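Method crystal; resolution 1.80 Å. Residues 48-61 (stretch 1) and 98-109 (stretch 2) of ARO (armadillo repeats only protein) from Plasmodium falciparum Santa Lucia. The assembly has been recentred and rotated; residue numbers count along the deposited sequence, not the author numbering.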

# COMPACT_ATOMS: atom_id res chain seq x y z
N MET A 48 11.72 -0.07 -13.95
CA MET A 48 11.61 -1.38 -13.31
C MET A 48 10.20 -1.73 -12.84
O MET A 48 9.95 -2.85 -12.41
N HIS A 49 9.28 -0.78 -12.96
CA HIS A 49 8.00 -0.89 -12.27
C HIS A 49 7.02 0.05 -12.97
O HIS A 49 7.43 1.09 -13.47
N PRO A 50 5.73 -0.32 -13.02
CA PRO A 50 4.80 0.49 -13.82
C PRO A 50 4.50 1.90 -13.30
O PRO A 50 4.11 2.73 -14.12
N TRP A 51 4.67 2.19 -12.02
CA TRP A 51 4.39 3.54 -11.55
C TRP A 51 5.41 4.13 -10.56
O TRP A 51 5.47 5.35 -10.40
N ALA A 52 6.20 3.29 -9.89
CA ALA A 52 7.17 3.79 -8.90
C ALA A 52 8.24 4.63 -9.58
O ALA A 52 8.75 4.26 -10.63
N ALA A 53 8.58 5.77 -8.98
CA ALA A 53 9.64 6.63 -9.53
C ALA A 53 10.97 5.88 -9.61
O ALA A 53 11.29 5.08 -8.73
N ASP A 54 11.75 6.12 -10.66
CA ASP A 54 13.05 5.46 -10.79
C ASP A 54 13.96 5.67 -9.58
O ASP A 54 14.15 6.80 -9.12
N PRO A 55 14.53 4.58 -9.05
CA PRO A 55 15.51 4.71 -7.96
C PRO A 55 16.66 5.63 -8.36
O PRO A 55 17.17 5.50 -9.47
N LYS A 56 17.02 6.56 -7.48
CA LYS A 56 18.07 7.52 -7.78
C LYS A 56 19.32 7.29 -6.93
O LYS A 56 20.37 7.91 -7.16
N THR A 57 19.19 6.38 -5.97
CA THR A 57 20.27 6.02 -5.06
C THR A 57 20.30 4.52 -4.81
O THR A 57 19.32 3.83 -5.04
N ILE A 58 21.43 4.03 -4.29
CA ILE A 58 21.53 2.63 -3.91
C ILE A 58 20.46 2.28 -2.87
O ILE A 58 19.90 1.18 -2.87
N GLY A 59 20.14 3.24 -2.00
CA GLY A 59 19.11 3.04 -0.99
C GLY A 59 17.75 2.71 -1.59
O GLY A 59 17.12 1.72 -1.22
N ALA A 60 17.29 3.52 -2.54
CA ALA A 60 16.02 3.24 -3.18
C ALA A 60 16.08 1.98 -4.04
O ALA A 60 15.10 1.24 -4.16
N LEU A 61 17.23 1.72 -4.65
CA LEU A 61 17.40 0.54 -5.48
C LEU A 61 17.33 -0.75 -4.64
O LEU A 61 16.79 -1.77 -5.07
N HIS A 98 11.53 12.82 1.44
CA HIS A 98 11.02 13.73 0.41
C HIS A 98 11.49 13.34 -0.99
O HIS A 98 11.28 14.08 -1.97
N GLU A 99 12.19 12.21 -1.07
CA GLU A 99 12.58 11.65 -2.36
C GLU A 99 11.49 10.70 -2.83
O GLU A 99 11.20 9.70 -2.17
N LEU A 100 10.90 11.01 -3.97
CA LEU A 100 9.74 10.27 -4.45
C LEU A 100 10.07 8.78 -4.65
O LEU A 100 9.23 7.93 -4.33
N ASP A 101 11.28 8.47 -5.12
CA ASP A 101 11.63 7.08 -5.39
C ASP A 101 11.76 6.26 -4.10
O ASP A 101 11.46 5.08 -4.10
N ARG A 102 12.18 6.90 -3.02
CA ARG A 102 12.29 6.22 -1.73
C ARG A 102 10.91 5.89 -1.17
O ARG A 102 10.67 4.77 -0.68
N VAL A 103 10.01 6.86 -1.24
CA VAL A 103 8.66 6.63 -0.74
C VAL A 103 7.99 5.55 -1.59
O VAL A 103 7.42 4.61 -1.06
N HIS A 104 8.07 5.69 -2.91
CA HIS A 104 7.40 4.72 -3.78
C HIS A 104 7.90 3.31 -3.57
O HIS A 104 7.11 2.38 -3.50
N ALA A 105 9.22 3.15 -3.46
CA ALA A 105 9.80 1.83 -3.29
C ALA A 105 9.33 1.21 -1.97
O ALA A 105 9.03 0.02 -1.92
N ALA A 106 9.25 2.03 -0.93
CA ALA A 106 8.77 1.57 0.38
C ALA A 106 7.30 1.17 0.34
O ALA A 106 6.92 0.16 0.93
N VAL A 107 6.48 1.95 -0.34
CA VAL A 107 5.07 1.59 -0.50
C VAL A 107 4.92 0.27 -1.26
O VAL A 107 4.18 -0.61 -0.83
N VAL A 108 5.63 0.13 -2.38
CA VAL A 108 5.57 -1.13 -3.13
C VAL A 108 6.01 -2.32 -2.25
O VAL A 108 5.31 -3.34 -2.19
N ALA A 109 7.14 -2.18 -1.56
CA ALA A 109 7.63 -3.27 -0.69
C ALA A 109 6.61 -3.63 0.38
O ALA A 109 6.29 -4.81 0.57

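When an extended loop crosses a helix, the helix commonly answers the loop's unpaired backbone groups with side chains, and the rotamers of those side chains fit that role. Residues 48-61 and 98-109 of this armadillo repeats only protein illustrate the principle.

Asp101, buried and directed toward the loop, is the hub. Asp101 has chi1 p (53°), so Asp101 OD2 accepts a hydrogen bond from Lys56 N at 2.7 Å and Asp101 OD1 meets Lys56 NZ at 2.9 Å. Lys56 leaves its backbone sideways, but m values at chi3 and chi4 bend the chain back to the helix, where NZ also forms a salt bridge with Glu99 OE1 at 2.7 Å. Glu99, m at both chi1 and chi2, thus shares one ammonium group with Asp101.

His104 serves the loop in a second way. With chi1 at m (-72°), His104 ND1 accepts from Ala53 N at 2.9 Å, a bond lying near the ring plane; one ring face is left to receive the edge of Trp51, the planes inclined at 73°. Trp51 starts sideways, yet chi1 p carries its six-membered ring to the helix, where CZ2 lies 3.7 Å from Val108 CG2 and CH2 4.0 Å from Val107 CG1. Both valines are t. His49, also t, places NE2 3.6 Å from Val108 CG2, while His49 ND1 turns back on its own loop to accept from Trp51 N and Ala52 N, each at 3.0 Å.

Small residues permit close approach: Ala60 CB sits 3.2 Å from Asp101 OD2, and a CB on Gly59 would collide with Arg102 NH2. Extended through t at chi2 and chi3, Arg102 makes a weak hydrogen bond from NH2 to Thr57 OG1 (3.2 Å), the atom that also accepts a weak capping bond from Ala60 N at the start of the following helix. One water bridges Thr57 OG1 and Asp101 OD2; another donates to the carbonyls of Ala53 and Asp101.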

# COMPACT_ATOMS: atom_id res chain seq x y z
CB MET A 48 12.57 -1.47 -12.11
CG MET A 48 13.93 -0.82 -12.30
SD MET A 48 14.91 -0.71 -10.79
CE MET A 48 14.92 -2.44 -10.27
CB HIS A 49 8.16 -0.55 -10.78
CG HIS A 49 6.91 -0.65 -9.98
ND1 HIS A 49 5.94 0.33 -9.97
CD2 HIS A 49 6.46 -1.63 -9.15
CE1 HIS A 49 4.95 -0.04 -9.17
NE2 HIS A 49 5.24 -1.23 -8.67
CB PRO A 50 3.52 -0.36 -13.84
CG PRO A 50 3.63 -1.29 -12.70
CD PRO A 50 5.08 -1.53 -12.47
CB TRP A 51 2.97 3.60 -10.95
CG TRP A 51 2.71 2.72 -9.77
CD1 TRP A 51 2.06 1.51 -9.78
CD2 TRP A 51 3.04 2.98 -8.40
NE1 TRP A 51 1.99 1.00 -8.49
CE2 TRP A 51 2.59 1.89 -7.63
CE3 TRP A 51 3.70 4.04 -7.75
CZ2 TRP A 51 2.76 1.82 -6.24
CZ3 TRP A 51 3.87 3.97 -6.37
CH2 TRP A 51 3.40 2.86 -5.64
CB ALA A 52 7.81 2.63 -8.15
CB ALA A 53 9.79 7.87 -8.68
CB ASP A 54 13.78 5.97 -12.04
CG ASP A 54 13.07 5.60 -13.33
OD1 ASP A 54 12.26 4.66 -13.32
OD2 ASP A 54 13.30 6.30 -14.34
CB PRO A 55 15.98 3.27 -7.74
CG PRO A 55 14.77 2.44 -8.10
CD PRO A 55 14.16 3.17 -9.28
CB LYS A 56 17.55 8.96 -7.58
CG LYS A 56 16.34 9.29 -8.45
CD LYS A 56 15.98 10.79 -8.44
CE LYS A 56 16.20 11.46 -7.09
NZ LYS A 56 15.02 11.42 -6.17
CB THR A 57 20.15 6.72 -3.68
OG1 THR A 57 18.87 6.42 -3.12
CG2 THR A 57 20.32 8.24 -3.79
CB ILE A 58 22.94 2.31 -3.38
CG1 ILE A 58 23.94 2.29 -4.53
CG2 ILE A 58 22.98 0.97 -2.66
CD1 ILE A 58 23.69 1.18 -5.52
CB ALA A 60 15.58 4.43 -4.02
CB LEU A 61 18.73 0.61 -6.21
CG LEU A 61 18.96 -0.44 -7.28
CD1 LEU A 61 17.91 -0.37 -8.37
CD2 LEU A 61 20.36 -0.25 -7.84
CB HIS A 98 11.38 15.18 0.76
CG HIS A 98 10.48 15.76 1.81
ND1 HIS A 98 10.40 17.11 2.07
CD2 HIS A 98 9.61 15.16 2.66
CE1 HIS A 98 9.53 17.32 3.03
NE2 HIS A 98 9.04 16.16 3.41
CB GLU A 99 13.93 10.94 -2.28
CG GLU A 99 15.07 11.89 -1.92
CD GLU A 99 15.06 13.16 -2.78
OE1 GLU A 99 14.98 13.06 -4.03
OE2 GLU A 99 15.13 14.27 -2.21
CB LEU A 100 9.25 10.91 -5.75
CG LEU A 100 7.78 11.04 -6.10
CD1 LEU A 100 6.96 11.41 -4.88
CD2 LEU A 100 7.66 12.14 -7.14
CB ASP A 101 12.92 6.98 -6.22
CG ASP A 101 14.08 7.75 -5.62
OD1 ASP A 101 13.90 8.92 -5.23
OD2 ASP A 101 15.19 7.17 -5.56
CB ARG A 102 13.08 7.08 -0.73
CG ARG A 102 14.58 6.94 -0.92
CD ARG A 102 15.40 7.79 0.06
NE ARG A 102 16.80 7.59 -0.24
CZ ARG A 102 17.61 6.77 0.42
NH1 ARG A 102 17.17 6.12 1.49
NH2 ARG A 102 18.87 6.63 0.04
CB VAL A 103 7.80 7.89 -0.77
CG1 VAL A 103 6.37 7.54 -0.29
CG2 VAL A 103 8.43 8.97 0.11
CB HIS A 104 7.56 5.11 -5.24
CG HIS A 104 6.76 6.31 -5.63
ND1 HIS A 104 6.86 6.89 -6.88
CD2 HIS A 104 5.81 7.01 -4.97
CE1 HIS A 104 6.04 7.92 -6.95
NE2 HIS A 104 5.38 8.01 -5.81
CB ALA A 105 11.33 1.91 -3.34
CB ALA A 106 8.99 2.68 1.46
CB VAL A 107 4.29 2.71 -1.23
CG1 VAL A 107 2.94 2.20 -1.70
CG2 VAL A 107 4.14 3.91 -0.31
CB VAL A 108 6.43 -1.07 -4.40
CG1 VAL A 108 6.49 -2.46 -5.07
CG2 VAL A 108 5.87 -0.01 -5.36
CB ALA A 109 8.95 -2.90 -0.01
O HOH W 1 10.69 3.79 -6.41
O HOH W 2 16.89 8.19 -3.67